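Local structure of HpcH/HpaI aldolase/citrate lyase family protein (Burkholderia cenocepacia, 4MF4) at residues 25-33 / 43-54. The protein belongs to the HpcH/HpaI aldolase/citrate lyase family, whose members are built on a closed barrel of eight parallel strands ringed by helices. Numbering follows the deposited sequence.
Sequences EPLYGLWLS and LAHAGYDWLCID
Gly29 CA sits over one face of the Trp50 indole in a CH-pi contact, 3.3 Å from the centroid of the five-membered ring, while Leu27 O meets the ring edge. Trp50 reaches across because CG sits between its own backbone N and carbonyl carbon (chi1 56°), which turns the indole over the neighbouring strand; NE1 then donates to Leu27 O at 2.9 Å, within the ring plane but from well above the carbonyl plane. On the same side of the sheet, one face of Trp31 receives Cys52 SG in a sulfur-aromatic contact, 3.8 Å from the centroid of the six-membered ring. Trp31 NE1 donates a hydrogen bond to Asp54 OD2 at 3.2 Å, reaching it from above the carboxylate plane. Tyr48 offers a face to Leu30 CB, centred over the ring, and its hydroxyl bonds to Thr260 O of a second subunit.

Between these groups, strands 27-32 and 50-54 pair in parallel, Cys52 N to Leu30 O at 2.9 Å among the rungs. Where the pairing begins, Tyr28 N points almost straight (172°) at the anti lone pair of Asp49 OD2, which also accepts a water. On the side opposite the indoles, Leu30 and Leu32 pack against Leu43 and Leu51.

This is the first beta-alpha-beta unit of a TIM barrel. Asp54 OD1 takes the Glu56 N-H and a salt bridge from Arg84 NE, while OD2 takes the Trp31 N-H and a water; gripped at both oxygens, the carboxylate is fixed in rotation at the end of strand 50-54.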
ATOM      1  N   GLU A  25       1.496  37.351 -17.119  1.00 30.89           N
ATOM      2  CA  GLU A  25       0.877  37.300 -15.800  1.00 31.42           C
ATOM      3  C   GLU A  25       1.568  36.276 -14.854  1.00 26.73           C
ATOM      4  O   GLU A  25       2.125  35.304 -15.326  1.00 23.15           O
ATOM      5  CB  GLU A  25      -0.630  36.955 -15.935  1.00 37.04           C
ATOM      6  CG  GLU A  25      -1.006  35.459 -16.056  1.00 42.01           C
ATOM      7  CD  GLU A  25      -0.759  34.830 -17.444  1.00 48.12           C
ATOM      8  OE1 GLU A  25       0.159  35.277 -18.172  1.00 56.74           O
ATOM      9  OE2 GLU A  25      -1.484  33.872 -17.816  1.00 49.78           O
ATOM     10  N   PRO A  26       1.448  36.470 -13.526  1.00 23.65           N
ATOM     11  CA  PRO A  26       1.947  35.514 -12.555  1.00 22.70           C
ATOM     12  C   PRO A  26       1.139  34.221 -12.527  1.00 20.84           C
ATOM     13  O   PRO A  26      -0.086  34.239 -12.750  1.00 20.85           O
ATOM     14  CB  PRO A  26       1.756  36.240 -11.210  1.00 24.16           C
ATOM     15  CG  PRO A  26       1.402  37.651 -11.552  1.00 24.66           C
ATOM     16  CD  PRO A  26       0.708  37.551 -12.865  1.00 25.36           C
ATOM     17  N   LEU A  27       1.817  33.119 -12.217  1.00 17.66           N
ATOM     18  CA  LEU A  27       1.182  31.829 -12.066  1.00 18.30           C
ATOM     19  C   LEU A  27       1.535  31.249 -10.704  1.00 16.57           C
ATOM     20  O   LEU A  27       2.704  30.960 -10.431  1.00 16.76           O
ATOM     21  CB  LEU A  27       1.634  30.914 -13.205  1.00 18.28           C
ATOM     22  CG  LEU A  27       1.391  31.438 -14.619  1.00 19.60           C
ATOM     23  CD1 LEU A  27       2.157  30.644 -15.656  1.00 19.68           C
ATOM     24  CD2 LEU A  27      -0.104  31.337 -14.916  1.00 19.93           C
ATOM     25  N   TYR A  28       0.534  31.094  -9.844  1.00 17.14           N
ATOM     26  CA  TYR A  28       0.750  30.771  -8.438  1.00 17.27           C
ATOM     27  C   TYR A  28       0.586  29.272  -8.177  1.00 16.23           C
ATOM     28  O   TYR A  28      -0.375  28.629  -8.627  1.00 15.04           O
ATOM     29  CB  TYR A  28      -0.186  31.584  -7.554  1.00 19.79           C
ATOM     30  CG  TYR A  28       0.018  33.074  -7.679  1.00 21.29           C
ATOM     31  CD1 TYR A  28       1.117  33.680  -7.103  1.00 23.53           C
ATOM     32  CD2 TYR A  28      -0.894  33.872  -8.366  1.00 25.46           C
ATOM     33  CE1 TYR A  28       1.336  35.049  -7.224  1.00 25.78           C
ATOM     34  CE2 TYR A  28      -0.709  35.258  -8.487  1.00 26.04           C
ATOM     35  CZ  TYR A  28       0.422  35.835  -7.918  1.00 27.33           C
ATOM     36  OH  TYR A  28       0.678  37.189  -8.034  1.00 27.58           O
ATOM     37  N   GLY A  29       1.530  28.725  -7.412  1.00 14.76           N
ATOM     38  CA  GLY A  29       1.617  27.285  -7.209  1.00 13.86           C
ATOM     39  C   GLY A  29       1.698  26.970  -5.743  1.00 14.38           C
ATOM     40  O   GLY A  29       1.948  27.848  -4.908  1.00 14.40           O
ATOM     41  N   LEU A  30       1.480  25.710  -5.416  1.00 15.19           N
ATOM     42  CA  LEU A  30       1.656  25.250  -4.057  1.00 15.58           C
ATOM     43  C   LEU A  30       2.508  23.969  -4.164  1.00 15.16           C
ATOM     44  O   LEU A  30       2.283  23.195  -5.083  1.00 14.22           O
ATOM     45  CB  LEU A  30       0.264  24.934  -3.517  1.00 16.94           C
ATOM     46  CG  LEU A  30       0.053  24.691  -2.038  1.00 18.45           C
ATOM     47  CD1 LEU A  30       0.412  25.945  -1.193  1.00 17.91           C
ATOM     48  CD2 LEU A  30      -1.416  24.283  -1.834  1.00 18.85           C
ATOM     49  N   TRP A  31       3.482  23.789  -3.260  1.00 14.91           N
ATOM     50  CA  TRP A  31       4.304  22.600  -3.158  1.00 15.33           C
ATOM     51  C   TRP A  31       3.548  21.518  -2.397  1.00 15.34           C
ATOM     52  O   TRP A  31       2.975  21.795  -1.318  1.00 13.70           O
ATOM     53  CB  TRP A  31       5.577  22.913  -2.359  1.00 17.19           C
ATOM     54  CG  TRP A  31       6.767  22.242  -2.867  1.00 17.86           C
ATOM     55  CD1 TRP A  31       7.447  21.223  -2.280  1.00 18.45           C
ATOM     56  CD2 TRP A  31       7.464  22.563  -4.075  1.00 17.72           C
ATOM     57  NE1 TRP A  31       8.520  20.879  -3.075  1.00 19.53           N
ATOM     58  CE2 TRP A  31       8.539  21.685  -4.179  1.00 17.81           C
ATOM     59  CE3 TRP A  31       7.259  23.503  -5.088  1.00 18.44           C
ATOM     60  CZ2 TRP A  31       9.433  21.726  -5.240  1.00 18.86           C
ATOM     61  CZ3 TRP A  31       8.136  23.535  -6.152  1.00 19.03           C
ATOM     62  CH2 TRP A  31       9.209  22.654  -6.228  1.00 18.66           C
ATOM     63  N   LEU A  32       3.534  20.303  -2.957  1.00 14.76           N
ATOM     64  CA  LEU A  32       2.897  19.187  -2.303  1.00 15.23           C
ATOM     65  C   LEU A  32       3.959  18.210  -1.805  1.00 15.58           C
ATOM     66  O   LEU A  32       4.509  17.445  -2.591  1.00 14.40           O
ATOM     67  CB  LEU A  32       1.918  18.464  -3.231  1.00 15.49           C
ATOM     68  CG  LEU A  32       0.844  19.289  -3.929  1.00 16.39           C
ATOM     69  CD1 LEU A  32       0.003  18.371  -4.802  1.00 16.73           C
ATOM     70  CD2 LEU A  32      -0.022  20.043  -2.940  1.00 16.98           C
ATOM     71  N   SER A  33       4.211  18.265  -0.494  1.00 17.48           N
ATOM     72  CA  SER A  33       5.176  17.426   0.240  1.00 18.72           C
ATOM     73  C   SER A  33       4.549  16.273   1.051  1.00 18.84           C
ATOM     74  O   SER A  33       5.248  15.309   1.395  1.00 17.15           O
ATOM     75  CB  SER A  33       5.943  18.284   1.259  1.00 22.47           C
ATOM     76  OG  SER A  33       6.567  19.388   0.621  1.00 27.12           O
ATOM     77  N   LEU A  43      -6.546  20.150  -2.183  1.00 13.28           N
ATOM     78  CA  LEU A  43      -5.845  21.340  -2.674  1.00 13.63           C
ATOM     79  C   LEU A  43      -6.122  21.711  -4.138  1.00 13.40           C
ATOM     80  O   LEU A  43      -5.991  22.875  -4.528  1.00 14.59           O
ATOM     81  CB  LEU A  43      -4.337  21.252  -2.346  1.00 13.35           C
ATOM     82  CG  LEU A  43      -4.062  21.313  -0.856  1.00 13.71           C
ATOM     83  CD1 LEU A  43      -2.597  20.982  -0.545  1.00 14.10           C
ATOM     84  CD2 LEU A  43      -4.415  22.695  -0.287  1.00 13.59           C
ATOM     85  N   ALA A  44      -6.513  20.734  -4.937  1.00 13.83           N
ATOM     86  CA  ALA A  44      -7.035  20.987  -6.274  1.00 14.42           C
ATOM     87  C   ALA A  44      -8.270  21.902  -6.304  1.00 15.87           C
ATOM     88  O   ALA A  44      -8.600  22.446  -7.385  1.00 16.68           O
ATOM     89  CB  ALA A  44      -7.299  19.682  -7.011  1.00 14.46           C
ATOM     90  N   HIS A  45      -8.868  22.160  -5.129  1.00 16.17           N
ATOM     91  CA  HIS A  45     -10.000  23.070  -4.966  1.00 16.68           C
ATOM     92  C   HIS A  45      -9.558  24.428  -4.383  1.00 17.04           C
ATOM     93  O   HIS A  45     -10.379  25.269  -4.062  1.00 18.20           O
ATOM     94  CB  HIS A  45     -11.059  22.467  -4.023  1.00 16.97           C
ATOM     95  CG  HIS A  45     -11.773  21.285  -4.581  1.00 17.47           C
ATOM     96  ND1 HIS A  45     -13.026  21.372  -5.160  1.00 18.43           N
ATOM     97  CD2 HIS A  45     -11.402  19.990  -4.688  1.00 17.40           C
ATOM     98  CE1 HIS A  45     -13.412  20.172  -5.553  1.00 17.71           C
ATOM     99  NE2 HIS A  45     -12.440  19.322  -5.294  1.00 18.55           N
ATOM    100  N   ALA A  46      -8.261  24.654  -4.255  1.00 16.52           N
ATOM    101  CA  ALA A  46      -7.762  25.823  -3.557  1.00 15.35           C
ATOM    102  C   ALA A  46      -7.524  27.039  -4.470  1.00 15.61           C
ATOM    103  O   ALA A  46      -7.181  28.108  -3.978  1.00 14.89           O
ATOM    104  CB  ALA A  46      -6.490  25.470  -2.799  1.00 14.88           C
ATOM    105  N   GLY A  47      -7.697  26.866  -5.779  1.00 14.53           N
ATOM    106  CA  GLY A  47      -7.580  27.963  -6.745  1.00 14.75           C
ATOM    107  C   GLY A  47      -6.203  28.242  -7.349  1.00 14.58           C
ATOM    108  O   GLY A  47      -6.031  29.216  -8.092  1.00 14.13           O
ATOM    109  N   TYR A  48      -5.213  27.425  -7.050  1.00 13.82           N
ATOM    110  CA  TYR A  48      -3.840  27.687  -7.541  1.00 15.17           C
ATOM    111  C   TYR A  48      -3.755  27.382  -9.043  1.00 15.24           C
ATOM    112  O   TYR A  48      -4.477  26.509  -9.573  1.00 15.14           O
ATOM    113  CB  TYR A  48      -2.817  26.855  -6.767  1.00 14.77           C
ATOM    114  CG  TYR A  48      -2.540  27.442  -5.416  1.00 14.85           C
ATOM    115  CD1 TYR A  48      -3.394  27.236  -4.362  1.00 15.39           C
ATOM    116  CD2 TYR A  48      -1.402  28.203  -5.195  1.00 15.40           C
ATOM    117  CE1 TYR A  48      -3.165  27.855  -3.119  1.00 16.80           C
ATOM    118  CE2 TYR A  48      -1.146  28.785  -3.967  1.00 15.95           C
ATOM    119  CZ  TYR A  48      -2.028  28.611  -2.939  1.00 16.91           C
ATOM    120  OH  TYR A  48      -1.732  29.148  -1.723  1.00 19.80           O
ATOM    121  N   ASP A  49      -2.873  28.090  -9.733  1.00 15.95           N
ATOM    122  CA  ASP A  49      -2.605  27.793 -11.171  1.00 15.17           C
ATOM    123  C   ASP A  49      -1.863  26.459 -11.357  1.00 15.25           C
ATOM    124  O   ASP A  49      -2.077  25.750 -12.359  1.00 15.30           O
ATOM    125  CB  ASP A  49      -1.857  28.950 -11.787  1.00 15.22           C
ATOM    126  CG  ASP A  49      -2.597  30.264 -11.596  1.00 16.25           C
ATOM    127  OD1 ASP A  49      -3.778  30.293 -12.021  1.00 16.21           O
ATOM    128  OD2 ASP A  49      -2.053  31.224 -10.961  1.00 16.61           O
ATOM    129  N   TRP A  50      -0.969  26.123 -10.424  1.00 14.93           N
ATOM    130  CA  TRP A  50      -0.239  24.846 -10.518  1.00 14.44           C
ATOM    131  C   TRP A  50       0.002  24.245  -9.155  1.00 13.51           C
ATOM    132  O   TRP A  50      -0.024  24.960  -8.160  1.00 12.42           O
ATOM    133  CB  TRP A  50       1.080  25.019 -11.307  1.00 14.94           C
ATOM    134  CG  TRP A  50       1.989  26.056 -10.766  1.00 15.67           C
ATOM    135  CD1 TRP A  50       1.870  27.418 -10.895  1.00 16.02           C
ATOM    136  CD2 TRP A  50       3.165  25.831  -9.994  1.00 16.50           C
ATOM    137  NE1 TRP A  50       2.902  28.051 -10.237  1.00 15.94           N
ATOM    138  CE2 TRP A  50       3.708  27.097  -9.671  1.00 16.41           C
ATOM    139  CE3 TRP A  50       3.805  24.684  -9.521  1.00 17.34           C
ATOM    140  CZ2 TRP A  50       4.865  27.245  -8.922  1.00 16.80           C
ATOM    141  CZ3 TRP A  50       4.982  24.840  -8.799  1.00 18.20           C
ATOM    142  CH2 TRP A  50       5.480  26.131  -8.490  1.00 17.72           C
ATOM    143  N   LEU A  51       0.205  22.929  -9.111  1.00 12.35           N
ATOM    144  CA  LEU A  51       0.531  22.218  -7.888  1.00 12.80           C
ATOM    145  C   LEU A  51       1.717  21.303  -8.152  1.00 12.99           C
ATOM    146  O   LEU A  51       1.746  20.624  -9.167  1.00 13.02           O
ATOM    147  CB  LEU A  51      -0.645  21.353  -7.424  1.00 13.61           C
ATOM    148  CG  LEU A  51      -1.968  22.046  -7.102  1.00 14.39           C
ATOM    149  CD1 LEU A  51      -3.088  21.034  -6.854  1.00 14.82           C
ATOM    150  CD2 LEU A  51      -1.820  22.887  -5.861  1.00 14.46           C
ATOM    151  N   CYS A  52       2.713  21.305  -7.277  1.00 13.24           N
ATOM    152  CA  CYS A  52       3.960  20.528  -7.537  1.00 13.37           C
ATOM    153  C   CYS A  52       4.049  19.259  -6.687  1.00 12.41           C
ATOM    154  O   CYS A  52       4.055  19.346  -5.463  1.00 12.61           O
ATOM    155  CB  CYS A  52       5.213  21.367  -7.311  1.00 13.72           C
ATOM    156  SG  CYS A  52       6.699  20.502  -7.850  1.00 15.71           S
ATOM    157  N   ILE A  53       4.080  18.116  -7.341  1.00 11.00           N
ATOM    158  CA  ILE A  53       4.318  16.836  -6.660  1.00 11.64           C
ATOM    159  C   ILE A  53       5.819  16.644  -6.616  1.00 11.61           C
ATOM    160  O   ILE A  53       6.449  16.412  -7.632  1.00 11.55           O
ATOM    161  CB  ILE A  53       3.625  15.674  -7.381  1.00 12.02           C
ATOM    162  CG1 ILE A  53       2.113  15.890  -7.427  1.00 12.08           C
ATOM    163  CG2 ILE A  53       3.920  14.318  -6.717  1.00 11.64           C
ATOM    164  CD1 ILE A  53       1.469  15.120  -8.557  1.00 12.93           C
ATOM    165  N   ASP A  54       6.411  16.743  -5.429  1.00 11.89           N
ATOM    166  CA  ASP A  54       7.879  16.687  -5.308  1.00 11.87           C
ATOM    167  C   ASP A  54       8.396  15.233  -5.142  1.00 11.48           C
ATOM    168  O   ASP A  54       7.979  14.584  -4.227  1.00 11.40           O
ATOM    169  CB  ASP A  54       8.289  17.479  -4.111  1.00 12.38           C
ATOM    170  CG  ASP A  54       9.789  17.620  -3.974  1.00 13.14           C
ATOM    171  OD1 ASP A  54      10.532  17.352  -4.943  1.00 13.08           O
ATOM    172  OD2 ASP A  54      10.200  18.147  -2.921  1.00 14.61           O
TER
HETATM  173  O   HOH W   1      -3.129  33.515 -11.352  1.00 37.18           O
HETATM  174  O   HOH W   2       9.108  18.755  -0.513  1.00 29.93           O